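Local coordinates for protein SusD homolog (Bacteroides ovatus, PDB 4F53) that probably binds mucin O-glycans as a SusD-like, TPR-like outer-membrane lipoprotein, at residues S147-Q152 and E490-A495; G240-V245 and N331-R336; D284-G289 and S301-R306; R307-G312 and P459-A464; T447-T452 and G474-P479. All coordinates share one frame; numbering follows the deposited sequence.

Interaction 1: S147-Q152 and E490-A495; sequences SPYDSQ and ESVEAA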
# COMPACT_ATOMS: atom_id res chain seq x y z
N SER A 147 -13.61 -11.15 19.20
CA SER A 147 -12.83 -12.34 19.48
C SER A 147 -11.46 -12.00 20.10
O SER A 147 -11.01 -10.85 19.96
CB SER A 147 -12.60 -13.10 18.16
OG SER A 147 -13.80 -13.30 17.42
N PRO A 148 -10.74 -12.98 20.71
CA PRO A 148 -9.36 -12.71 21.17
C PRO A 148 -8.42 -12.36 20.00
O PRO A 148 -8.61 -12.84 18.87
CB PRO A 148 -8.93 -14.02 21.85
CG PRO A 148 -10.24 -14.74 22.14
CD PRO A 148 -11.13 -14.38 21.00
N TYR A 149 -7.43 -11.49 20.26
CA TYR A 149 -6.46 -11.01 19.26
C TYR A 149 -5.18 -11.85 19.28
O TYR A 149 -4.65 -12.17 20.34
CB TYR A 149 -6.08 -9.54 19.53
CG TYR A 149 -7.14 -8.49 19.24
CD1 TYR A 149 -8.46 -8.67 19.65
CD2 TYR A 149 -6.79 -7.26 18.68
CE1 TYR A 149 -9.42 -7.69 19.42
CE2 TYR A 149 -7.74 -6.26 18.48
CZ TYR A 149 -9.06 -6.48 18.85
OH TYR A 149 -10.00 -5.51 18.66
N ASP A 150 -4.68 -12.19 18.09
CA ASP A 150 -3.41 -12.88 17.94
C ASP A 150 -2.33 -11.85 17.90
O ASP A 150 -2.56 -10.76 17.36
CB ASP A 150 -3.35 -13.69 16.62
CG ASP A 150 -4.33 -14.82 16.40
OD1 ASP A 150 -5.00 -15.23 17.37
OD2 ASP A 150 -4.43 -15.30 15.26
N SER A 151 -1.13 -12.20 18.35
CA SER A 151 0.02 -11.32 18.20
C SER A 151 0.30 -11.16 16.69
O SER A 151 -0.10 -12.04 15.91
CB SER A 151 1.22 -11.90 18.95
OG SER A 151 1.68 -13.12 18.38
N GLN A 152 0.95 -10.06 16.26
CA GLN A 152 1.27 -9.92 14.85
C GLN A 152 2.16 -11.10 14.39
O GLN A 152 1.95 -11.64 13.30
CB GLN A 152 1.91 -8.58 14.56
CG GLN A 152 2.14 -8.39 13.07
CD GLN A 152 2.65 -7.02 12.76
OE1 GLN A 152 3.80 -6.68 13.04
NE2 GLN A 152 1.83 -6.27 12.06
N GLU A 490 -11.81 -7.07 27.49
CA GLU A 490 -10.79 -8.03 27.92
C GLU A 490 -9.81 -8.34 26.82
O GLU A 490 -8.60 -8.21 27.03
CB GLU A 490 -11.42 -9.32 28.47
CG GLU A 490 -11.43 -9.37 29.98
CD GLU A 490 -11.55 -10.76 30.58
OE1 GLU A 490 -10.85 -11.68 30.11
OE2 GLU A 490 -12.32 -10.92 31.56
N SER A 491 -10.32 -8.71 25.65
CA SER A 491 -9.55 -9.05 24.46
C SER A 491 -8.75 -7.85 23.93
O SER A 491 -7.60 -8.05 23.53
CB SER A 491 -10.47 -9.58 23.37
OG SER A 491 -11.02 -10.82 23.77
N VAL A 492 -9.34 -6.63 23.94
CA VAL A 492 -8.67 -5.43 23.40
C VAL A 492 -7.53 -5.01 24.36
O VAL A 492 -6.45 -4.67 23.89
CB VAL A 492 -9.65 -4.25 23.07
CG1 VAL A 492 -8.90 -3.05 22.50
CG2 VAL A 492 -10.70 -4.71 22.06
N GLU A 493 -7.76 -5.10 25.67
CA GLU A 493 -6.76 -4.74 26.68
C GLU A 493 -5.60 -5.72 26.66
O GLU A 493 -4.47 -5.29 26.86
CB GLU A 493 -7.38 -4.64 28.06
CG GLU A 493 -8.16 -3.34 28.19
CD GLU A 493 -8.76 -3.00 29.54
OE1 GLU A 493 -8.45 -3.69 30.54
OE2 GLU A 493 -9.50 -1.99 29.59
N ALA A 494 -5.87 -7.00 26.37
CA ALA A 494 -4.85 -8.02 26.24
C ALA A 494 -4.06 -7.77 24.94
O ALA A 494 -2.83 -7.92 24.93
CB ALA A 494 -5.48 -9.41 26.26
N ALA A 495 -4.74 -7.31 23.88
CA ALA A 495 -4.13 -6.97 22.58
C ALA A 495 -3.15 -5.80 22.70
O ALA A 495 -2.11 -5.81 22.05
CB ALA A 495 -5.21 -6.60 21.58
O HOH W 1 -6.63 -10.39 22.80

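Interaction 2: G240-V245 and N331-R336; sequences GAYRKV and NIVVFR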
# COMPACT_ATOMS: atom_id res chain seq x y z
N GLY A 240 1.43 -9.49 -13.33
CA GLY A 240 0.88 -8.58 -12.33
C GLY A 240 -0.60 -8.76 -12.11
O GLY A 240 -1.30 -9.18 -13.02
N ALA A 241 -1.09 -8.48 -10.88
CA ALA A 241 -2.51 -8.63 -10.53
C ALA A 241 -3.22 -7.27 -10.63
O ALA A 241 -2.90 -6.33 -9.90
CB ALA A 241 -2.67 -9.23 -9.13
N TYR A 242 -4.16 -7.17 -11.58
CA TYR A 242 -4.96 -5.99 -11.90
C TYR A 242 -6.41 -6.41 -12.00
O TYR A 242 -6.71 -7.30 -12.77
CB TYR A 242 -4.49 -5.33 -13.23
CG TYR A 242 -3.03 -4.95 -13.20
CD1 TYR A 242 -2.61 -3.75 -12.64
CD2 TYR A 242 -2.06 -5.81 -13.73
CE1 TYR A 242 -1.26 -3.41 -12.59
CE2 TYR A 242 -0.71 -5.48 -13.68
CZ TYR A 242 -0.32 -4.28 -13.11
OH TYR A 242 1.01 -3.93 -13.09
N ARG A 243 -7.28 -5.85 -11.17
CA ARG A 243 -8.68 -6.26 -11.18
C ARG A 243 -9.52 -5.41 -12.12
O ARG A 243 -9.49 -4.19 -12.05
CB ARG A 243 -9.29 -6.23 -9.76
CG ARG A 243 -10.62 -6.98 -9.66
CD ARG A 243 -11.14 -7.11 -8.24
NE ARG A 243 -12.61 -6.96 -8.17
CZ ARG A 243 -13.27 -5.80 -8.30
NH1 ARG A 243 -12.60 -4.66 -8.50
NH2 ARG A 243 -14.59 -5.78 -8.24
N LYS A 244 -10.30 -6.08 -12.98
CA LYS A 244 -11.24 -5.42 -13.89
C LYS A 244 -12.39 -4.99 -13.01
O LYS A 244 -13.01 -5.83 -12.32
CB LYS A 244 -11.65 -6.35 -15.06
CG LYS A 244 -12.81 -5.81 -15.90
CD LYS A 244 -13.23 -6.76 -16.98
CE LYS A 244 -14.34 -6.20 -17.82
NZ LYS A 244 -14.81 -7.18 -18.83
N VAL A 245 -12.63 -3.65 -12.95
CA VAL A 245 -13.66 -3.08 -12.07
C VAL A 245 -15.04 -3.64 -12.41
O VAL A 245 -15.33 -3.94 -13.58
CB VAL A 245 -13.65 -1.52 -12.02
CG1 VAL A 245 -12.30 -0.99 -11.56
CG2 VAL A 245 -14.08 -0.89 -13.35
N ASN A 331 -8.34 -0.34 -14.48
CA ASN A 331 -8.17 -1.47 -13.56
C ASN A 331 -7.64 -1.04 -12.22
O ASN A 331 -6.87 -0.07 -12.11
CB ASN A 331 -7.20 -2.51 -14.12
CG ASN A 331 -7.67 -3.20 -15.36
OD1 ASN A 331 -8.88 -3.34 -15.62
ND2 ASN A 331 -6.72 -3.65 -16.12
N ILE A 332 -8.04 -1.79 -11.21
CA ILE A 332 -7.53 -1.58 -9.87
C ILE A 332 -6.18 -2.34 -9.77
O ILE A 332 -6.06 -3.45 -10.27
CB ILE A 332 -8.59 -1.97 -8.82
CG1 ILE A 332 -9.69 -0.86 -8.77
CG2 ILE A 332 -7.93 -2.15 -7.47
CD1 ILE A 332 -10.82 -1.06 -7.83
N VAL A 333 -5.16 -1.68 -9.21
CA VAL A 333 -3.82 -2.24 -9.10
C VAL A 333 -3.75 -3.03 -7.80
O VAL A 333 -3.85 -2.44 -6.72
CB VAL A 333 -2.73 -1.13 -9.20
CG1 VAL A 333 -1.33 -1.70 -8.94
CG2 VAL A 333 -2.79 -0.39 -10.55
N VAL A 334 -3.56 -4.37 -7.90
CA VAL A 334 -3.54 -5.23 -6.71
C VAL A 334 -2.08 -5.60 -6.31
O VAL A 334 -1.72 -5.45 -5.15
CB VAL A 334 -4.44 -6.49 -6.87
CG1 VAL A 334 -4.44 -7.34 -5.61
CG2 VAL A 334 -5.88 -6.10 -7.25
N PHE A 335 -1.27 -6.08 -7.26
CA PHE A 335 0.09 -6.52 -6.99
C PHE A 335 0.88 -6.52 -8.29
O PHE A 335 0.70 -7.37 -9.17
CB PHE A 335 0.06 -7.92 -6.33
CG PHE A 335 1.28 -8.39 -5.55
CD1 PHE A 335 2.53 -7.84 -5.78
CD2 PHE A 335 1.19 -9.46 -4.65
CE1 PHE A 335 3.66 -8.33 -5.12
CE2 PHE A 335 2.31 -9.93 -3.98
CZ PHE A 335 3.54 -9.35 -4.21
N ARG A 336 1.75 -5.53 -8.42
CA ARG A 336 2.58 -5.33 -9.61
C ARG A 336 3.76 -6.28 -9.65
O ARG A 336 4.37 -6.55 -8.62
CB ARG A 336 3.12 -3.90 -9.64
CG ARG A 336 2.07 -2.80 -9.69
CD ARG A 336 2.78 -1.57 -10.17
NE ARG A 336 1.95 -0.37 -10.25
CZ ARG A 336 1.24 -0.03 -11.32
NH1 ARG A 336 1.17 -0.83 -12.37
NH2 ARG A 336 0.55 1.10 -11.32
O HOH W 2 -11.16 -2.18 -15.03

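Interaction 3: D284-G289 and S301-R306; sequences DKSTFG and SYVGLR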
# COMPACT_ATOMS: atom_id res chain seq x y z
N ASP A 284 -1.44 14.45 -14.49
CA ASP A 284 -1.43 15.58 -15.40
C ASP A 284 -0.69 16.77 -14.83
O ASP A 284 -0.44 16.84 -13.63
CB ASP A 284 -2.87 16.00 -15.72
CG ASP A 284 -3.61 15.09 -16.68
OD1 ASP A 284 -3.04 14.77 -17.74
OD2 ASP A 284 -4.80 14.82 -16.44
N LYS A 285 -0.37 17.73 -15.69
CA LYS A 285 0.21 19.00 -15.26
C LYS A 285 -0.87 19.79 -14.51
O LYS A 285 -2.08 19.49 -14.60
CB LYS A 285 0.79 19.78 -16.45
CG LYS A 285 1.96 19.06 -17.11
CD LYS A 285 2.81 20.00 -17.92
CE LYS A 285 3.84 19.23 -18.70
NZ LYS A 285 4.61 20.12 -19.61
N SER A 286 -0.43 20.74 -13.71
CA SER A 286 -1.28 21.61 -12.90
C SER A 286 -2.27 22.41 -13.78
O SER A 286 -2.02 22.60 -14.97
CB SER A 286 -0.40 22.54 -12.08
OG SER A 286 0.40 23.33 -12.94
N THR A 287 -3.40 22.85 -13.20
CA THR A 287 -4.44 23.60 -13.90
C THR A 287 -4.79 24.86 -13.08
O THR A 287 -5.97 25.17 -12.86
CB THR A 287 -5.68 22.68 -14.13
OG1 THR A 287 -6.19 22.32 -12.85
CG2 THR A 287 -5.37 21.40 -14.92
N PHE A 288 -3.75 25.55 -12.56
CA PHE A 288 -3.92 26.74 -11.74
C PHE A 288 -4.62 27.88 -12.50
O PHE A 288 -5.42 28.60 -11.90
CB PHE A 288 -2.58 27.21 -11.16
CG PHE A 288 -2.00 26.26 -10.14
CD1 PHE A 288 -2.70 25.94 -8.99
CD2 PHE A 288 -0.75 25.69 -10.34
CE1 PHE A 288 -2.15 25.07 -8.05
CE2 PHE A 288 -0.21 24.82 -9.40
CZ PHE A 288 -0.92 24.51 -8.26
N GLY A 289 -4.35 28.01 -13.80
CA GLY A 289 -4.99 29.01 -14.64
C GLY A 289 -6.49 28.83 -14.73
O GLY A 289 -7.24 29.81 -14.67
N SER A 301 2.97 22.98 -14.50
CA SER A 301 3.99 21.92 -14.49
C SER A 301 3.48 20.72 -13.75
O SER A 301 2.36 20.73 -13.26
CB SER A 301 5.26 22.43 -13.82
OG SER A 301 4.98 22.84 -12.49
N TYR A 302 4.31 19.68 -13.63
CA TYR A 302 3.99 18.53 -12.78
C TYR A 302 4.32 18.95 -11.36
O TYR A 302 5.50 19.13 -11.03
CB TYR A 302 4.75 17.28 -13.19
CG TYR A 302 4.33 16.74 -14.53
CD1 TYR A 302 3.07 16.16 -14.71
CD2 TYR A 302 5.20 16.75 -15.62
CE1 TYR A 302 2.69 15.60 -15.93
CE2 TYR A 302 4.84 16.16 -16.84
CZ TYR A 302 3.58 15.60 -16.98
OH TYR A 302 3.19 15.07 -18.19
N VAL A 303 3.28 19.25 -10.56
CA VAL A 303 3.50 19.75 -9.21
C VAL A 303 2.33 19.32 -8.31
O VAL A 303 1.17 19.63 -8.57
CB VAL A 303 3.78 21.28 -9.18
CG1 VAL A 303 2.63 22.11 -9.78
CG2 VAL A 303 4.17 21.75 -7.78
N GLY A 304 2.67 18.58 -7.27
CA GLY A 304 1.70 18.07 -6.32
C GLY A 304 1.39 19.05 -5.22
O GLY A 304 1.95 20.15 -5.16
N LEU A 305 0.47 18.65 -4.35
CA LEU A 305 0.08 19.46 -3.21
C LEU A 305 0.75 18.89 -1.94
O LEU A 305 1.00 17.68 -1.85
CB LEU A 305 -1.46 19.42 -3.12
CG LEU A 305 -2.17 20.21 -2.04
CD1 LEU A 305 -2.01 21.71 -2.25
CD2 LEU A 305 -3.63 19.83 -2.00
N ARG A 306 1.08 19.76 -0.98
CA ARG A 306 1.69 19.35 0.26
C ARG A 306 0.71 18.46 1.06
O ARG A 306 -0.48 18.78 1.15
CB ARG A 306 2.08 20.60 1.08
CG ARG A 306 2.85 20.32 2.38
CD ARG A 306 4.30 19.90 2.12
NE ARG A 306 4.96 19.53 3.37
CZ ARG A 306 5.64 20.37 4.13
NH1 ARG A 306 5.78 21.64 3.77
NH2 ARG A 306 6.17 19.96 5.27

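Interaction 4: R307-G312 and P459-A464; sequences RGILQG and PMAANA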
# COMPACT_ATOMS: atom_id res chain seq x y z
N ARG A 307 1.21 17.32 1.57
CA ARG A 307 0.40 16.42 2.41
C ARG A 307 0.34 16.99 3.82
O ARG A 307 1.30 17.62 4.26
CB ARG A 307 0.98 15.00 2.44
CG ARG A 307 1.00 14.26 1.11
CD ARG A 307 1.71 12.92 1.24
NE ARG A 307 3.12 13.14 1.58
CZ ARG A 307 3.67 12.84 2.75
NH1 ARG A 307 2.99 12.17 3.67
NH2 ARG A 307 4.93 13.17 2.99
N GLY A 308 -0.77 16.75 4.51
CA GLY A 308 -0.93 17.19 5.89
C GLY A 308 -1.29 18.65 6.09
O GLY A 308 -1.03 19.19 7.16
N ILE A 309 -1.90 19.29 5.09
CA ILE A 309 -2.40 20.67 5.25
C ILE A 309 -3.64 20.57 6.15
O ILE A 309 -4.49 19.71 5.92
CB ILE A 309 -2.70 21.37 3.89
CG1 ILE A 309 -1.41 21.54 3.04
CG2 ILE A 309 -3.43 22.71 4.12
CD1 ILE A 309 -1.66 21.91 1.55
N LEU A 310 -3.71 21.37 7.21
CA LEU A 310 -4.83 21.30 8.15
C LEU A 310 -6.10 21.71 7.45
O LEU A 310 -6.10 22.65 6.65
CB LEU A 310 -4.59 22.21 9.38
CG LEU A 310 -5.44 21.92 10.65
CD1 LEU A 310 -4.89 20.72 11.45
CD2 LEU A 310 -5.46 23.14 11.58
N GLN A 311 -7.19 20.98 7.74
CA GLN A 311 -8.52 21.29 7.23
C GLN A 311 -8.84 22.73 7.61
O GLN A 311 -8.66 23.11 8.78
CB GLN A 311 -9.56 20.31 7.80
CG GLN A 311 -10.84 20.23 6.99
CD GLN A 311 -10.72 19.49 5.68
OE1 GLN A 311 -9.75 18.79 5.39
NE2 GLN A 311 -11.72 19.67 4.82
N GLY A 312 -9.21 23.53 6.61
CA GLY A 312 -9.53 24.94 6.77
C GLY A 312 -8.36 25.87 6.51
O GLY A 312 -8.51 27.09 6.60
N PRO A 459 7.71 15.94 6.26
CA PRO A 459 6.74 15.75 7.34
C PRO A 459 5.40 16.42 6.98
O PRO A 459 5.36 17.30 6.09
CB PRO A 459 7.42 16.42 8.52
CG PRO A 459 8.23 17.51 7.91
CD PRO A 459 8.73 16.96 6.61
N MSE A 460 4.32 16.01 7.64
CA MSE A 460 3.00 16.63 7.46
C MSE A 460 3.07 18.11 7.76
O MSE A 460 3.73 18.49 8.71
CB MSE A 460 1.94 15.94 8.35
CG MSE A 460 1.77 14.47 8.00
SE MSE A 460 1.25 14.13 6.16
CE MSE A 460 0.83 12.19 6.38
N ALA A 461 2.44 18.97 6.91
CA ALA A 461 2.45 20.43 7.08
C ALA A 461 1.93 20.85 8.48
O ALA A 461 2.48 21.76 9.10
CB ALA A 461 1.62 21.08 6.00
N ALA A 462 0.89 20.16 8.96
CA ALA A 462 0.26 20.36 10.25
C ALA A 462 0.14 19.01 10.98
O ALA A 462 -0.52 18.09 10.50
CB ALA A 462 -1.11 20.99 10.08
N ASN A 463 0.80 18.91 12.12
CA ASN A 463 0.73 17.74 12.98
C ASN A 463 -0.28 18.08 14.08
O ASN A 463 0.04 18.85 14.98
CB ASN A 463 2.13 17.40 13.52
CG ASN A 463 2.21 16.19 14.40
OD1 ASN A 463 1.23 15.79 15.05
ND2 ASN A 463 3.40 15.63 14.52
N ALA A 464 -1.52 17.57 13.96
CA ALA A 464 -2.57 17.82 14.95
C ALA A 464 -2.75 16.60 15.90
O ALA A 464 -3.84 16.37 16.43
CB ALA A 464 -3.89 18.17 14.25
O HOH W 3 3.81 16.82 3.64

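Interaction 5: T447-T452 and G474-P479; sequences TEYRRT and GARRMP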
# COMPACT_ATOMS: atom_id res chain seq x y z
N THR A 447 3.56 0.59 4.44
CA THR A 447 4.19 -0.51 5.18
C THR A 447 5.72 -0.52 4.90
O THR A 447 6.52 -0.69 5.81
CB THR A 447 3.51 -1.83 4.81
OG1 THR A 447 2.13 -1.76 5.19
CG2 THR A 447 4.15 -3.01 5.44
N GLU A 448 6.11 -0.31 3.64
CA GLU A 448 7.52 -0.36 3.25
C GLU A 448 8.30 0.86 3.74
O GLU A 448 9.48 0.74 4.06
CB GLU A 448 7.64 -0.57 1.72
CG GLU A 448 7.25 -2.02 1.38
CD GLU A 448 8.13 -3.08 2.03
OE1 GLU A 448 9.21 -3.36 1.47
OE2 GLU A 448 7.79 -3.59 3.13
N TYR A 449 7.62 2.02 3.85
CA TYR A 449 8.20 3.25 4.38
C TYR A 449 8.54 3.04 5.88
O TYR A 449 9.65 3.38 6.34
CB TYR A 449 7.25 4.43 4.17
CG TYR A 449 7.73 5.66 4.90
CD1 TYR A 449 8.80 6.40 4.42
CD2 TYR A 449 7.20 6.01 6.15
CE1 TYR A 449 9.31 7.49 5.12
CE2 TYR A 449 7.69 7.10 6.86
CZ TYR A 449 8.74 7.84 6.34
OH TYR A 449 9.26 8.92 7.01
N ARG A 450 7.59 2.47 6.61
CA ARG A 450 7.78 2.18 8.02
C ARG A 450 8.90 1.16 8.23
O ARG A 450 9.76 1.38 9.06
CB ARG A 450 6.49 1.68 8.65
CG ARG A 450 5.40 2.75 8.75
CD ARG A 450 4.14 2.13 9.36
NE ARG A 450 3.36 1.37 8.36
CZ ARG A 450 2.37 0.54 8.67
NH1 ARG A 450 2.05 0.31 9.94
NH2 ARG A 450 1.71 -0.09 7.72
N ARG A 451 8.91 0.07 7.46
CA ARG A 451 9.89 -0.99 7.61
C ARG A 451 11.33 -0.50 7.31
O ARG A 451 12.24 -0.78 8.09
CB ARG A 451 9.54 -2.19 6.69
CG ARG A 451 10.46 -3.41 6.93
CD ARG A 451 10.12 -4.62 6.08
NE ARG A 451 10.21 -4.38 4.62
CZ ARG A 451 11.31 -4.53 3.89
NH1 ARG A 451 12.46 -4.87 4.45
NH2 ARG A 451 11.28 -4.30 2.58
N THR A 452 11.53 0.20 6.19
CA THR A 452 12.88 0.54 5.75
C THR A 452 13.31 1.99 6.01
O THR A 452 14.51 2.25 5.98
CB THR A 452 12.99 0.25 4.24
OG1 THR A 452 12.17 1.18 3.53
CG2 THR A 452 12.57 -1.17 3.88
N GLY A 474 6.29 9.80 11.49
CA GLY A 474 4.92 9.77 10.98
C GLY A 474 4.10 8.72 11.71
O GLY A 474 4.50 8.24 12.77
N ALA A 475 2.93 8.38 11.18
CA ALA A 475 2.07 7.35 11.78
C ALA A 475 2.69 5.96 11.56
O ALA A 475 3.06 5.60 10.45
CB ALA A 475 0.67 7.43 11.17
N ARG A 476 2.83 5.20 12.63
CA ARG A 476 3.44 3.87 12.63
C ARG A 476 2.37 2.80 12.63
O ARG A 476 2.64 1.63 12.32
CB ARG A 476 4.38 3.71 13.84
CG ARG A 476 5.40 4.84 14.00
CD ARG A 476 6.15 5.12 12.70
NE ARG A 476 7.03 4.01 12.34
CZ ARG A 476 7.99 4.09 11.43
NH1 ARG A 476 8.15 5.20 10.73
NH2 ARG A 476 8.79 3.06 11.22
N ARG A 477 1.16 3.20 12.99
CA ARG A 477 -0.00 2.32 13.04
C ARG A 477 -1.25 3.17 13.30
O ARG A 477 -1.16 4.39 13.41
CB ARG A 477 0.18 1.24 14.15
CG ARG A 477 0.15 1.81 15.57
CD ARG A 477 0.27 0.76 16.65
NE ARG A 477 -0.92 -0.08 16.80
CZ ARG A 477 -1.92 0.16 17.64
NH1 ARG A 477 -1.95 1.28 18.36
NH2 ARG A 477 -2.93 -0.70 17.73
N MSE A 478 -2.40 2.51 13.40
CA MSE A 478 -3.65 3.13 13.79
C MSE A 478 -4.01 2.61 15.16
O MSE A 478 -3.75 1.43 15.43
CB MSE A 478 -4.77 2.84 12.76
CG MSE A 478 -4.57 3.55 11.43
SE MSE A 478 -4.82 5.48 11.53
CE MSE A 478 -6.71 5.56 12.07
N PRO A 479 -4.59 3.46 16.04
CA PRO A 479 -5.03 2.95 17.34
C PRO A 479 -6.32 2.16 17.20
O PRO A 479 -7.08 2.39 16.25
CB PRO A 479 -5.22 4.22 18.17
CG PRO A 479 -5.57 5.28 17.17
CD PRO A 479 -4.97 4.88 15.85
O HOH W 4 10.39 4.82 8.67

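Interaction 1: S147-Q152 and E490-A495
Tyr149 lays its ring along one flank of helix 489-502, where two aliphatic groups approach it obliquely. Ala495 CB touches the root of the ring, 3.4 Å from Tyr149 CD2, while Val492 CG2 meets the tip, 3.6 Å from Tyr149 OH. Tyrosine and valine lie side by side and point the same way. A small alanine suits its place because its methyl already presses on the ring. Ser491, one turn before Ala495, works against the loop backbone: its OG is 3.6 Å from Pro148 CA, and its CB rests 3.7 Å from Ser147 O.

No direct hydrogen bond joins the segments. A water does so, accepting from Tyr149 N at 2.9 Å and donating to Ser491 O at 2.6 Å. That carbonyl also takes the helical bond from Ala495 N, so it is held by two donors. The ring is swung to the helix by a first torsion that leaves CG of Tyr149 beside its own backbone N (chi1 -71°).

Further out, Tyr480 meets the Tyr149 ring edge-to-face, and Asn488 ND2 hydrogen-bonds to Ser147 O. Ser151 is the N-cap of the next helix, its OG capping Ala154 N. The contact thus places the loop between helices 110-131 and 152-173 of the TPR-like fold against helix 489-502 near the C-terminus, with helix 482-487 packed on Tyr149 and Val492.

Interaction 2: G240-V245 and N331-R336
Strands 241-243 and 332-335 run antiparallel, their axes 4.7 Å apart at closest approach and their directions 150° apart. Arg243 and Ile332 form a hydrogen-bonded pair, Arg243 N donating to Ile332 O at 2.8 Å and Ile332 N to Arg243 O at 2.9 Å. Ala241 O then receives two donors, Val334 N at 2.9 Å and Phe335 N at 3.1 Å, both in its carbonyl plane. Two residues facing one make a classic beta bulge, which shifts the register of this two-stranded ladder within a largely helical, TPR-like protein.

On one face Tyr242 lies beside Val333, both pointing the same way, with Val333 CG2 in the plane of the ring at its edge, 4.0 Å from CE1 of Tyr242. Arg336 crosses the tyrosine at about a right angle and gives it a weak hydrogen bond, NH1 to OH, at 3.2 Å; a stronger partner of this guanidinium is Phe439 O, bound through NH2. An alanine in place of Tyr242 would lose the ring and hydroxyl, and would probably leave Val333 and the Arg336 NH1 less well packed.

The other face carries Ala241, whose methyl is small enough to sit against the bulge, and Arg243 alongside Ile332. Arg243 sends its charge on to a salt bridge with Glu42, while the branched Ile332 packs its CG1 crosswise on Val245 CG1 at 3.8 Å.

Interaction 3: D284-G289 and S301-R306
Ser301 opens the contact with its backbone, since both of its peptide groups face Ser286. Its O accepts from Ser286 N at 2.8 Å in a nearly straight bond, although the donor stands above the carbonyl plane. Its N gives a hydrogen to Ser286 OG at 3.0 Å. Serine suits position 286 because one short side chain can reach across to the neighbouring backbone: Ser286 OG sits in the crowded position between its own N and carbonyl carbon (chi1 60°), and it is also hydrogen-bonded to Glu300 OE1.

Tyr302 follows, offering a ring face to the aliphatic part of Lys285. Lys285 CG stands over the middle of the ring, 3.8 Å from its centroid and 12° off the normal, a CH-pi contact. The lysine then crosses the ring obliquely in an extended chain, so that CE passes 3.7 Å from CE2 of Tyr302. A long, flexible lysine does this well, its methylenes lying on the aromatic while the residue remains at the surface. Val303 comes next, its CG1 reaching Ser286 CB at 3.8 Å and, from near the plane of the Phe288 ring, meeting CE2 of Phe288 at 3.9 Å.

Beyond it, Gly304 N bonds to Thr268 OG1 and the Leu305 backbone pairs with Ile263 and Ala265. Glu300 also accepts from Phe288 N and Gly289 N at the start of helix 288-291. The two segments thus tie the entry of that short helix to the chain leaving it, with helix 279-282 packed on Tyr302 and the end of strand 261-263 paired with Leu305.

Interaction 4: R307-G312 and P459-A464
The Arg307 guanidinium has a water off toward the rim of one face, 3.8 Å above its plane, and the selenomethionine methyl of Met460 comes to it obliquely, CE lying 3.5 Å from NH1 of Arg307. Its NE forms a salt bridge with Asp266, and NH1 bonds to Ala57 O and to a glycerol, probably from the crystallisation liquor, though such molecules often mark pockets. A bend at chi3 (-64°) turns the group this way, while Met460, flexible and unbranched, bends at its own chi2 to cross it.

Here two irregular loops, one between helix 288-291 and strand 332-335, the other between helices 442-452 and 482-487, join by two backbone bonds. Ala461 N donates to Arg307 O at 3.2 Å, along a lone pair, and Ala462 N to Gly308 O at 2.8 Å from above the carbonyl plane. The same water also donates to Arg307 O and to Pro459 O. Glycine suits position 308 since its phi is positive (79°) and a CB would come within 2.5 Å of the Met460 CB. Farther along, Leu310, CG anti to the backbone N, meets small alanines: its CB touches Ala462 CB at 3.8 Å and its CD1 reaches Ala464 CB at 3.9 Å.

Interaction 5: T447-T452 and G474-P479
Two arginines slide past each other in opposite directions where helix 442-452 of this TPR-like protein packs on the irregular segment 474-479. Their guanidinium planes stand 80° apart, so neither stacks on the other. Instead the aliphatic part of Arg450 lies over a face of the Arg476 guanidinium, with CG of Arg450 above its centre, 4.0 Å off the plane. The charged end of Arg450 runs on past to the backbone, NH1 donating to Arg476 O at 2.8 Å with the acceptor near the guanidinium plane but the donor well above the carbonyl plane. A bend at chi3 (-80°) turns it there; NH1 also reaches Asp129 O. Arginine suits position 450, where an aliphatic stem and a multi-donor head are both used; at 476 the flat guanidinium does the work. An alanine in place of Arg450 would remove that stem and the NH1 donor to Arg476 O, and would probably loosen the seat of the Arg476 guanidinium.

Arg450 NE and Arg476 NE are 6.0 Å apart, and Asp518, in a salt bridge with Arg476 NH2, is likely to ease the repulsion of the like charges. Trp446 NE1, just before the helical segment, binds Ala475 O. In the guanidinium plane of Arg476, a water accepts from NH1 at 3.1 Å and donates to Tyr449 O at 2.8 Å.

Overall arrangement
Interaction 1 closes the widest loop of the five, and the other four are nested inside it. Interaction 3 is nested in turn within interaction 2, and interaction 4 crosses both interaction 2 and interaction 5, so the middle of the chain is knitted to its C-terminal part. Interactions 3 and 4 touch: Arg306 NH2 lies 2.9 Å from Pro459 O, a probable hydrogen bond. Interactions 4 and 5 have centres about 17 Å apart and share the loop after helix 442-452. Interactions 1 and 3 lie on opposite sides of the chain's centre, centres about 45 Å apart. Together the contacts join helices, a small sheet and long loops into one SusD-like body.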